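Local coordinates for protein immunoreactive 84kD antigen PG93 (Porphyromonas gingivalis, PDB 5M11) that serves as an essential cell-surface component of the type IX secretion system of this oral bacterium and binds zinc and calcium ions, at residues Lys425-Asp430 / Ser469-Ile475; Phe459-Asp463 / Thr509-His514; Gly479-Ile485 / Gly496-Asp502; Val517-Arg523 / Thr567-Val571. All blocks are in the same frame, centred on the assembly; numbering follows the deposited sequence.

Contact 1 of 4, residues Lys425-Asp430 / Ser469-Ile475; sequences KAIAFD and SFGNMII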
# COMPACT_ATOMS: atom_id res chain seq x y z
N LYS A 425 -15.77 -9.38 14.49
CA LYS A 425 -15.68 -9.24 13.02
C LYS A 425 -17.09 -9.36 12.40
O LYS A 425 -18.01 -9.70 13.13
CB LYS A 425 -14.69 -10.26 12.40
CG LYS A 425 -14.29 -9.84 11.00
CD LYS A 425 -13.32 -10.72 10.25
CE LYS A 425 -13.04 -9.97 8.96
NZ LYS A 425 -12.04 -10.64 8.09
N ALA A 426 -17.26 -9.07 11.08
CA ALA A 426 -18.52 -9.12 10.30
C ALA A 426 -19.65 -8.22 10.90
O ALA A 426 -20.77 -8.69 11.12
CB ALA A 426 -19.00 -10.56 10.16
N ILE A 427 -19.35 -6.91 11.11
CA ILE A 427 -20.31 -5.93 11.68
C ILE A 427 -20.99 -5.09 10.59
O ILE A 427 -20.30 -4.51 9.74
CB ILE A 427 -19.71 -5.00 12.78
CG1 ILE A 427 -18.39 -4.32 12.34
CG2 ILE A 427 -19.57 -5.77 14.09
CD1 ILE A 427 -17.94 -3.07 13.18
N ALA A 428 -22.33 -4.99 10.66
CA ALA A 428 -23.12 -4.19 9.72
C ALA A 428 -24.36 -3.60 10.41
O ALA A 428 -24.70 -4.01 11.52
CB ALA A 428 -23.53 -5.03 8.52
N PHE A 429 -25.01 -2.61 9.76
CA PHE A 429 -26.24 -1.97 10.24
C PHE A 429 -27.45 -2.40 9.39
O PHE A 429 -27.31 -2.58 8.17
CB PHE A 429 -26.13 -0.42 10.19
CG PHE A 429 -25.46 0.25 11.37
CD1 PHE A 429 -26.19 0.59 12.50
CD2 PHE A 429 -24.12 0.61 11.32
CE1 PHE A 429 -25.57 1.24 13.58
CE2 PHE A 429 -23.50 1.27 12.40
CZ PHE A 429 -24.23 1.58 13.52
N ASP A 430 -28.64 -2.51 10.01
CA ASP A 430 -29.82 -2.86 9.22
C ASP A 430 -30.55 -1.58 8.76
O ASP A 430 -30.16 -0.47 9.14
CB ASP A 430 -30.76 -3.84 9.96
CG ASP A 430 -31.35 -3.36 11.27
OD1 ASP A 430 -31.43 -2.14 11.49
OD2 ASP A 430 -31.83 -4.22 12.05
N SER A 469 -13.86 -17.99 13.45
CA SER A 469 -14.05 -16.66 12.89
C SER A 469 -14.93 -16.64 11.66
O SER A 469 -14.80 -17.49 10.76
CB SER A 469 -12.71 -16.04 12.53
OG SER A 469 -12.87 -14.79 11.87
N PHE A 470 -15.81 -15.63 11.62
CA PHE A 470 -16.68 -15.30 10.50
C PHE A 470 -15.93 -14.27 9.66
O PHE A 470 -14.89 -13.77 10.08
CB PHE A 470 -18.03 -14.73 10.99
CG PHE A 470 -19.06 -15.72 11.47
CD1 PHE A 470 -19.89 -16.38 10.57
CD2 PHE A 470 -19.28 -15.93 12.83
CE1 PHE A 470 -20.89 -17.26 11.02
CE2 PHE A 470 -20.25 -16.83 13.28
CZ PHE A 470 -21.06 -17.48 12.38
N GLY A 471 -16.47 -13.95 8.49
CA GLY A 471 -15.86 -13.00 7.58
C GLY A 471 -16.52 -11.65 7.62
O GLY A 471 -16.21 -10.82 8.48
N ASN A 472 -17.43 -11.41 6.68
CA ASN A 472 -18.13 -10.13 6.55
C ASN A 472 -19.64 -10.36 6.40
O ASN A 472 -20.08 -11.43 5.97
CB ASN A 472 -17.56 -9.33 5.38
CG ASN A 472 -16.07 -9.15 5.42
OD1 ASN A 472 -15.31 -9.86 4.72
ND2 ASN A 472 -15.60 -8.22 6.24
N MET A 473 -20.44 -9.36 6.78
CA MET A 473 -21.89 -9.52 6.72
C MET A 473 -22.53 -8.66 5.63
O MET A 473 -22.23 -7.47 5.51
CB MET A 473 -22.51 -9.18 8.09
CG MET A 473 -24.01 -9.44 8.20
SD MET A 473 -24.66 -8.96 9.82
CE MET A 473 -23.86 -10.17 10.87
N ILE A 474 -23.44 -9.26 4.85
CA ILE A 474 -24.22 -8.48 3.90
C ILE A 474 -25.67 -8.70 4.29
O ILE A 474 -26.03 -9.81 4.66
CB ILE A 474 -23.92 -8.66 2.39
CG1 ILE A 474 -24.36 -10.02 1.85
CG2 ILE A 474 -22.45 -8.40 2.11
CD1 ILE A 474 -24.45 -10.02 0.39
N ILE A 475 -26.45 -7.61 4.35
CA ILE A 475 -27.86 -7.64 4.73
C ILE A 475 -28.69 -7.27 3.48
O ILE A 475 -28.68 -6.12 3.06
CB ILE A 475 -28.14 -6.71 5.97
CG1 ILE A 475 -27.29 -7.07 7.19
CG2 ILE A 475 -29.62 -6.64 6.33
CD1 ILE A 475 -27.26 -5.99 8.33

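Contact 2 of 4, residues Phe459-Asp463 / Thr509-His514; sequences FSYPD and TSDDSH. With ZN (zinc ion), chain G; CA (calcium ion), chain B.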
# COMPACT_ATOMS: atom_id res chain seq x y z
N PHE A 459 -27.52 -14.42 20.10
CA PHE A 459 -28.01 -15.77 19.83
C PHE A 459 -27.03 -16.50 18.91
O PHE A 459 -25.99 -15.94 18.56
CB PHE A 459 -29.43 -15.71 19.20
CG PHE A 459 -29.55 -14.97 17.88
CD1 PHE A 459 -29.29 -15.62 16.68
CD2 PHE A 459 -29.98 -13.65 17.85
CE1 PHE A 459 -29.41 -14.94 15.46
CE2 PHE A 459 -30.12 -12.99 16.62
CZ PHE A 459 -29.84 -13.64 15.44
N SER A 460 -27.39 -17.73 18.49
CA SER A 460 -26.63 -18.54 17.54
C SER A 460 -27.49 -19.68 16.99
O SER A 460 -28.66 -19.84 17.38
CB SER A 460 -25.36 -19.10 18.17
OG SER A 460 -24.47 -19.47 17.13
N TYR A 461 -26.90 -20.47 16.09
CA TYR A 461 -27.49 -21.67 15.52
C TYR A 461 -26.48 -22.79 15.74
O TYR A 461 -25.32 -22.61 15.36
CB TYR A 461 -27.85 -21.45 14.05
CG TYR A 461 -28.70 -20.22 13.81
CD1 TYR A 461 -30.06 -20.21 14.11
CD2 TYR A 461 -28.13 -19.06 13.27
CE1 TYR A 461 -30.84 -19.08 13.89
CE2 TYR A 461 -28.91 -17.92 13.03
CZ TYR A 461 -30.27 -17.94 13.33
OH TYR A 461 -31.04 -16.84 13.07
N PRO A 462 -26.83 -23.91 16.44
CA PRO A 462 -25.82 -24.96 16.77
C PRO A 462 -24.82 -25.33 15.66
O PRO A 462 -23.64 -25.57 15.96
CB PRO A 462 -26.68 -26.17 17.13
CG PRO A 462 -27.96 -25.61 17.61
CD PRO A 462 -28.14 -24.23 17.03
N ASP A 463 -25.28 -25.38 14.39
CA ASP A 463 -24.46 -25.69 13.21
C ASP A 463 -23.31 -24.63 12.98
O ASP A 463 -22.26 -25.00 12.47
CB ASP A 463 -25.34 -25.86 11.94
CG ASP A 463 -26.73 -25.23 11.99
OD1 ASP A 463 -27.66 -25.87 12.54
OD2 ASP A 463 -26.88 -24.09 11.50
N THR A 509 -35.11 -17.22 18.67
CA THR A 509 -34.64 -18.04 17.56
C THR A 509 -35.84 -18.87 17.08
O THR A 509 -35.87 -19.31 15.93
CB THR A 509 -33.48 -18.91 18.08
OG1 THR A 509 -32.42 -18.04 18.46
CG2 THR A 509 -32.98 -19.94 17.09
N SER A 510 -36.84 -19.05 17.98
CA SER A 510 -38.05 -19.86 17.80
C SER A 510 -38.85 -19.51 16.52
O SER A 510 -39.52 -20.39 15.98
CB SER A 510 -38.94 -19.78 19.03
OG SER A 510 -39.75 -18.61 19.11
N ASP A 511 -38.77 -18.24 16.04
CA ASP A 511 -39.48 -17.76 14.85
C ASP A 511 -38.55 -17.51 13.64
O ASP A 511 -39.04 -17.24 12.54
CB ASP A 511 -40.29 -16.48 15.18
CG ASP A 511 -39.51 -15.23 15.58
OD1 ASP A 511 -38.64 -15.33 16.48
OD2 ASP A 511 -39.84 -14.14 15.07
N ASP A 512 -37.22 -17.63 13.84
CA ASP A 512 -36.20 -17.43 12.81
C ASP A 512 -36.23 -18.45 11.69
O ASP A 512 -36.72 -19.56 11.86
CB ASP A 512 -34.80 -17.49 13.43
CG ASP A 512 -34.44 -16.29 14.26
OD1 ASP A 512 -35.37 -15.59 14.72
OD2 ASP A 512 -33.24 -16.06 14.48
N SER A 513 -35.68 -18.03 10.54
CA SER A 513 -35.42 -18.78 9.31
C SER A 513 -33.92 -18.68 9.04
O SER A 513 -33.37 -17.57 9.09
CB SER A 513 -36.22 -18.21 8.14
OG SER A 513 -37.62 -18.35 8.28
N HIS A 514 -33.24 -19.82 8.82
CA HIS A 514 -31.79 -19.83 8.55
C HIS A 514 -31.39 -21.02 7.72
O HIS A 514 -32.00 -22.09 7.78
CB HIS A 514 -30.94 -19.78 9.85
CG HIS A 514 -30.69 -21.11 10.50
ND1 HIS A 514 -31.58 -21.65 11.42
CD2 HIS A 514 -29.65 -21.97 10.35
CE1 HIS A 514 -31.06 -22.81 11.78
NE2 HIS A 514 -29.90 -23.04 11.17
ZN ZN G . -28.67 -24.69 10.63
CA CA B . -36.58 -14.13 16.16

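Contact 3 of 4, residues Gly479-Ile485 / Gly496-Asp502; sequences GDKWVNI and GVLIFND. With CA (calcium ion), chain B.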
# COMPACT_ATOMS: atom_id res chain seq x y z
N GLY A 479 -34.11 -8.39 4.44
CA GLY A 479 -33.66 -8.61 5.81
C GLY A 479 -32.75 -9.79 6.06
O GLY A 479 -32.22 -9.92 7.17
N ASP A 480 -32.58 -10.67 5.06
CA ASP A 480 -31.70 -11.84 5.14
C ASP A 480 -30.27 -11.38 5.41
O ASP A 480 -29.84 -10.34 4.88
CB ASP A 480 -31.75 -12.65 3.83
CG ASP A 480 -33.01 -13.46 3.61
OD1 ASP A 480 -34.06 -13.09 4.18
OD2 ASP A 480 -32.95 -14.43 2.83
N LYS A 481 -29.53 -12.12 6.24
CA LYS A 481 -28.16 -11.76 6.58
C LYS A 481 -27.25 -12.88 6.14
O LYS A 481 -27.47 -14.03 6.52
CB LYS A 481 -28.01 -11.46 8.08
CG LYS A 481 -28.79 -10.22 8.51
CD LYS A 481 -29.30 -10.31 9.93
CE LYS A 481 -30.16 -9.12 10.30
NZ LYS A 481 -31.58 -9.31 9.91
N TRP A 482 -26.27 -12.55 5.28
CA TRP A 482 -25.28 -13.51 4.77
C TRP A 482 -23.98 -13.25 5.46
O TRP A 482 -23.52 -12.10 5.49
CB TRP A 482 -25.10 -13.41 3.23
CG TRP A 482 -26.32 -13.77 2.41
CD1 TRP A 482 -27.59 -13.32 2.61
CD2 TRP A 482 -26.35 -14.55 1.21
NE1 TRP A 482 -28.43 -13.86 1.65
CE2 TRP A 482 -27.68 -14.58 0.76
CE3 TRP A 482 -25.37 -15.26 0.48
CZ2 TRP A 482 -28.08 -15.29 -0.38
CZ3 TRP A 482 -25.76 -15.95 -0.65
CH2 TRP A 482 -27.11 -15.97 -1.07
N VAL A 483 -23.41 -14.29 6.08
CA VAL A 483 -22.10 -14.19 6.75
C VAL A 483 -21.22 -15.33 6.24
O VAL A 483 -21.64 -16.47 6.34
CB VAL A 483 -22.15 -14.16 8.32
CG1 VAL A 483 -20.91 -13.50 8.88
CG2 VAL A 483 -23.39 -13.45 8.85
N ASN A 484 -20.02 -15.02 5.70
CA ASN A 484 -19.05 -16.03 5.25
C ASN A 484 -18.27 -16.61 6.44
O ASN A 484 -18.13 -15.94 7.46
CB ASN A 484 -18.08 -15.50 4.16
CG ASN A 484 -17.30 -14.23 4.46
OD1 ASN A 484 -17.85 -13.13 4.57
ND2 ASN A 484 -15.99 -14.32 4.39
N ILE A 485 -17.80 -17.88 6.34
CA ILE A 485 -17.03 -18.54 7.41
C ILE A 485 -15.55 -18.52 7.05
O ILE A 485 -15.14 -19.16 6.07
CB ILE A 485 -17.50 -20.00 7.77
CG1 ILE A 485 -19.05 -20.20 7.64
CG2 ILE A 485 -16.97 -20.46 9.15
CD1 ILE A 485 -19.95 -19.53 8.60
N GLY A 496 -18.30 -22.39 5.14
CA GLY A 496 -19.32 -22.12 4.14
C GLY A 496 -19.79 -20.68 4.19
O GLY A 496 -18.98 -19.75 4.22
N VAL A 497 -21.11 -20.51 4.20
CA VAL A 497 -21.85 -19.25 4.33
C VAL A 497 -23.09 -19.54 5.18
O VAL A 497 -23.72 -20.59 5.01
CB VAL A 497 -22.25 -18.64 2.94
CG1 VAL A 497 -23.18 -17.43 3.09
CG2 VAL A 497 -21.04 -18.30 2.10
N LEU A 498 -23.45 -18.61 6.05
CA LEU A 498 -24.68 -18.71 6.83
C LEU A 498 -25.64 -17.57 6.44
O LEU A 498 -25.28 -16.38 6.52
CB LEU A 498 -24.39 -18.73 8.35
CG LEU A 498 -25.56 -18.40 9.27
CD1 LEU A 498 -26.46 -19.60 9.52
CD2 LEU A 498 -25.06 -17.84 10.56
N ILE A 499 -26.83 -17.95 5.97
CA ILE A 499 -27.90 -17.01 5.64
C ILE A 499 -28.92 -17.15 6.76
O ILE A 499 -29.25 -18.28 7.11
CB ILE A 499 -28.53 -17.26 4.23
CG1 ILE A 499 -27.46 -17.38 3.12
CG2 ILE A 499 -29.61 -16.24 3.86
CD1 ILE A 499 -27.24 -18.79 2.67
N PHE A 500 -29.36 -16.03 7.36
CA PHE A 500 -30.36 -16.11 8.43
C PHE A 500 -31.21 -14.84 8.53
O PHE A 500 -30.76 -13.75 8.16
CB PHE A 500 -29.71 -16.40 9.78
CG PHE A 500 -28.81 -15.32 10.30
CD1 PHE A 500 -29.28 -14.41 11.24
CD2 PHE A 500 -27.49 -15.23 9.88
CE1 PHE A 500 -28.45 -13.40 11.73
CE2 PHE A 500 -26.66 -14.21 10.36
CZ PHE A 500 -27.15 -13.30 11.28
N ASN A 501 -32.46 -15.00 9.04
CA ASN A 501 -33.41 -13.91 9.26
C ASN A 501 -34.02 -14.03 10.64
O ASN A 501 -34.75 -14.97 10.93
CB ASN A 501 -34.49 -13.88 8.18
CG ASN A 501 -35.12 -12.52 8.02
OD1 ASN A 501 -35.78 -11.99 8.92
ND2 ASN A 501 -34.92 -11.93 6.85
N ASP A 502 -33.67 -13.07 11.50
CA ASP A 502 -34.10 -12.92 12.90
C ASP A 502 -35.63 -12.75 13.05
O ASP A 502 -36.14 -12.89 14.16
CB ASP A 502 -33.39 -11.70 13.49
CG ASP A 502 -33.80 -10.40 12.83
OD1 ASP A 502 -33.61 -10.27 11.58
OD2 ASP A 502 -34.35 -9.51 13.54
CA CA B . -36.58 -14.13 16.16

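Contact 4 of 4, residues Val517-Arg523 / Thr567-Val571; sequences VEQFVNR and TPIAV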
# COMPACT_ATOMS: atom_id res chain seq x y z
N VAL A 517 -25.09 -23.14 4.51
CA VAL A 517 -24.63 -23.74 3.25
C VAL A 517 -23.08 -23.85 3.31
O VAL A 517 -22.35 -22.94 2.92
CB VAL A 517 -25.21 -23.03 1.97
CG1 VAL A 517 -25.04 -21.53 2.01
CG2 VAL A 517 -24.66 -23.62 0.68
N GLU A 518 -22.62 -25.00 3.86
CA GLU A 518 -21.23 -25.43 4.03
C GLU A 518 -20.53 -25.47 2.67
O GLU A 518 -19.35 -25.10 2.58
CB GLU A 518 -21.19 -26.80 4.71
CG GLU A 518 -19.80 -27.25 5.16
CD GLU A 518 -19.55 -28.75 5.15
OE1 GLU A 518 -18.36 -29.14 5.18
OE2 GLU A 518 -20.52 -29.53 5.12
N GLN A 519 -21.26 -25.89 1.62
CA GLN A 519 -20.79 -25.94 0.23
C GLN A 519 -21.95 -25.72 -0.75
O GLN A 519 -23.02 -26.31 -0.60
CB GLN A 519 -20.06 -27.27 -0.08
CG GLN A 519 -19.34 -27.32 -1.44
CD GLN A 519 -18.05 -26.52 -1.55
OE1 GLN A 519 -17.64 -26.14 -2.64
NE2 GLN A 519 -17.37 -26.28 -0.43
N PHE A 520 -21.71 -24.83 -1.73
CA PHE A 520 -22.64 -24.47 -2.80
C PHE A 520 -22.58 -25.49 -3.94
O PHE A 520 -21.60 -26.23 -4.06
CB PHE A 520 -22.34 -23.05 -3.34
CG PHE A 520 -22.87 -21.91 -2.50
CD1 PHE A 520 -24.13 -21.37 -2.75
CD2 PHE A 520 -22.11 -21.37 -1.47
CE1 PHE A 520 -24.62 -20.32 -1.98
CE2 PHE A 520 -22.60 -20.31 -0.71
CZ PHE A 520 -23.84 -19.79 -0.97
N VAL A 521 -23.62 -25.50 -4.79
CA VAL A 521 -23.75 -26.41 -5.93
C VAL A 521 -24.00 -25.65 -7.23
O VAL A 521 -24.45 -24.50 -7.20
CB VAL A 521 -24.86 -27.48 -5.71
CG1 VAL A 521 -24.47 -28.46 -4.61
CG2 VAL A 521 -26.22 -26.84 -5.43
N ASN A 522 -23.75 -26.31 -8.37
CA ASN A 522 -24.06 -25.76 -9.69
C ASN A 522 -25.48 -26.27 -10.10
O ASN A 522 -26.15 -26.93 -9.29
CB ASN A 522 -22.99 -26.16 -10.71
CG ASN A 522 -22.98 -27.62 -11.12
OD1 ASN A 522 -23.30 -28.53 -10.35
ND2 ASN A 522 -22.56 -27.89 -12.36
N ARG A 523 -25.91 -25.98 -11.35
CA ARG A 523 -27.21 -26.40 -11.90
C ARG A 523 -27.36 -27.90 -11.90
O ARG A 523 -28.47 -28.40 -11.73
CB ARG A 523 -27.42 -25.87 -13.34
CG ARG A 523 -27.47 -24.33 -13.49
CD ARG A 523 -28.80 -23.67 -13.08
NE ARG A 523 -29.89 -23.91 -14.02
CZ ARG A 523 -31.05 -23.26 -14.01
NH1 ARG A 523 -31.28 -22.31 -13.11
NH2 ARG A 523 -31.99 -23.54 -14.91
N THR A 567 -30.92 -26.60 -2.37
CA THR A 567 -29.64 -25.98 -1.98
C THR A 567 -29.32 -24.90 -3.02
O THR A 567 -29.39 -25.20 -4.21
CB THR A 567 -28.50 -27.02 -1.82
OG1 THR A 567 -28.91 -28.07 -0.94
CG2 THR A 567 -27.17 -26.40 -1.32
N PRO A 568 -29.01 -23.65 -2.61
CA PRO A 568 -28.78 -22.59 -3.60
C PRO A 568 -27.78 -22.94 -4.70
O PRO A 568 -26.74 -23.55 -4.43
CB PRO A 568 -28.27 -21.40 -2.77
CG PRO A 568 -28.02 -21.94 -1.38
CD PRO A 568 -28.93 -23.12 -1.24
N ILE A 569 -28.15 -22.58 -5.94
CA ILE A 569 -27.36 -22.79 -7.14
C ILE A 569 -26.48 -21.55 -7.38
O ILE A 569 -26.97 -20.41 -7.43
CB ILE A 569 -28.23 -23.14 -8.37
CG1 ILE A 569 -29.09 -24.40 -8.11
CG2 ILE A 569 -27.38 -23.29 -9.64
CD1 ILE A 569 -30.46 -24.41 -8.77
N ALA A 570 -25.15 -21.81 -7.49
CA ALA A 570 -24.06 -20.87 -7.79
C ALA A 570 -23.67 -21.04 -9.23
O ALA A 570 -23.55 -22.17 -9.71
CB ALA A 570 -22.87 -21.15 -6.90
N VAL A 571 -23.53 -19.92 -9.94
CA VAL A 571 -23.15 -19.90 -11.36
C VAL A 571 -21.70 -19.44 -11.49
O VAL A 571 -21.38 -18.30 -11.11
CB VAL A 571 -24.11 -19.02 -12.22
CG1 VAL A 571 -23.66 -18.97 -13.68
CG2 VAL A 571 -25.56 -19.47 -12.11

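Contact 1 of 4, residues Lys425-Asp430 / Ser469-Ile475
Lys425 lays its aliphatic chain over the Phe470-Gly471 backbone, with CD 3.4 Å from Phe470 O and CE 3.3 Å from Gly471 O. With CG trans to the backbone N (chi1 -163°) the extended chain runs along the Phe470-Gly471 peptide and carries the amine on to Tyr317, whose hydroxyl is hydrogen-bonded to NZ. Gly471 offers its carbonyl to the lysine methylenes. Next along, Ala426 sets its methyl against the same carbonyl and against Asn472 CA (CB to CA 3.7 Å), small enough for the backbones to come close.

Met473 comes from the other strand. Its chain stretches out to SD and then bends at chi3 (-67°), which turns the terminal methyl back to Ala426 O, 3.4 Å from CE. SD also lies beside Ala428 CB at 4.3 Å. At the far end Ile475 presents its longest branch: CD1 touches Ala428 CB at 3.9 Å and reaches the carbonyl of Phe429. Ser469 hydrogen-bonds Phe470 O through OG (2.9 Å) and also pairs with Trp333.

Strands 427-429 and 469-475 run nearly parallel, 11° apart, with axes 6.4 Å apart at closest approach. They are the innermost strands of successive four-stranded blades of a beta-propeller. No hydrogen bond spans them: Ala428 pairs with Trp436 and Gly471 with Asn484, each inside its own sheet. The two blades therefore meet here through alanine, methionine and isoleucine contacts and a lysine methylene chain, a largely apolar seam that leaves the backbone bonding of each sheet intact.

Contact 2 of 4, residues Phe459-Asp463 / Thr509-His514
Tyr461 stacks on His514 in an offset pair, ring centroids 4.1 Å apart and planes tilted by 20°. The two chains run antiparallel across the stack, and each CB comes over the other's ring in a CH-pi contact. Tyr461 has CG trans to its carbonyl carbon, which sends the phenol across to Asp512. Its OH donates to Asp512 OD2 over 2.7 Å, on the anti side of the carboxylate and 16° out of its plane. The other oxygen, Asp512 OD1, binds calcium, so one carboxylate serves both metal and phenol.

His514 is turned with CG between its backbone N and carbonyl carbon (chi1 85°), putting the ring against the tyrosine and NE2 on zinc at 2.1 Å. Asp463 completes the protein's grip on the zinc with both oxygens, OD2 at 2.1 Å and OD1 at 2.5 Å, its carboxylate nearly coplanar with the imidazole. Thr509 adds a methyl beside the phenol, CG2 to CE1 3.9 Å.

A type I turn from Thr509 to Asp512 brings Asp511 and Asp512 to the calcium, which Asp502, Thr505 and Thr508 also bind. The result is a calcium-binding loop beside a zinc site that bridges the outer edges of two neighbouring propeller blades.

Contact 3 of 4, residues Gly479-Ile485 / Gly496-Asp502
Strands 481-485 and 497-501 form an antiparallel hairpin, axes 4.6 Å apart at closest approach, with Lys481-Phe500 and Val483-Leu498 as hydrogen-bonded pairs and Trp482-Ile499 and Asn484-Val497 as non-hydrogen-bonded ones. Ile485 N to Gly496 O adds a further backbone bond.

On the Lys481 face, that lysine spreads over Phe500: CB sits over one ring face in a CH-pi contact, 3.9 Å from the centroid, while Val483 CG2 meets the ring edge, 3.7 Å from CE2. The lysine then bends at chi2 and chi4 (87°), which brings NZ into a salt bridge with Asp502 OD1 (2.8 Å), approached from above the carboxylate plane. NZ also donates to Gly479 O at 2.9 Å, and Trp436 adds a cation-pi contact. At Gly479 the backbone angles would press a CB against the preceding carbonyl, which calls for glycine.

On the other face, Ile499 runs alongside the indole of Trp482, its CG1 3.6 Å from the centroid of the five-membered ring. Val497 CG1 touches the six-membered part at CE3 (4.0 Å).

At the open end of the hairpin, Asn501 ND2 donates to Asp480 OD1 at 3.0 Å, the amide and carboxylate planes steeply crossed.

Because Asp502 binds calcium through its backbone O and the lysine through its carboxylate, the buried ammonium group ties the metal loop to the hairpin; the carboxylate would be expected to stabilise that charge within the blade.

Contact 4 of 4, residues Val517-Arg523 / Thr567-Val571
Val521 and Ala570 are tied by the one hydrogen bond of this contact: Ala570 N donates to Val521 O over 2.8 Å. The same carbonyl oxygen receives a CA-H...O contact from Ile569. Small Ala570 lets the backbones draw together here, its CB 4.1 Å from Phe520 CB.

Side chains close the flanks. Phe520 stands roughly perpendicular to Pro568, its CE1 3.8 Å from the proline CG, and Pro568 O lies at the edge of the ring near its plane. Val521 directs CG2 at that same oxygen, 3.5 Å away, while Ile569 CG2 lies against the backbone of Asn522 and Arg523. The arginine bends at chi2 and chi3, and its aliphatic part packs on the isoleucine, CD to CG2 3.7 Å.

Further out, Val517 sets CG2 over the centre of one Phe520 ring face and also reaches Pro568 CG at 4.3 Å. Phe520 is steadied by Val497, Ile528 and Val555, and its backbone pairs with Ile528. Gln519 shapes the loop through its amide, hydrogen-bonded to Gly529 and His530, and Asn522 OD1 accepts from Ala526 N. Val517 itself is backbone-bonded to Val497, on the adjacent strand of its own blade.

The loop leaving strand 513-517 is thus held to the start of strand 570-575, the next blade, by a single backbone bond set among apolar groups. Proline, which lacks an N-H to satisfy, and the branched aliphatic residues suit such a place: one backbone bond fixes the register, and apolar contacts on its flanks complete the junction.

All four contacts involve one four-stranded blade, strands 469-475, 481-485, 497-501 and 513-517. Contact 3 lies within it; contact 1 joins its inner strand to the preceding blade, contact 2 its outer edge to that same blade, and contact 4 its exit loop to the following one. Centres lie about 9 Å (contacts 1 and 3), 11 Å (2 and 3) and 14 Å (3 and 4) apart, and contacts 1 and 4 about 21 Å. Along the chain, contacts 1 and 2 interleave, contact 3 nests within contact 2, and contact 4 follows. Contacts 2 and 3 share the calcium site, which is consistent with the calcium loop steadying the joint between the blades.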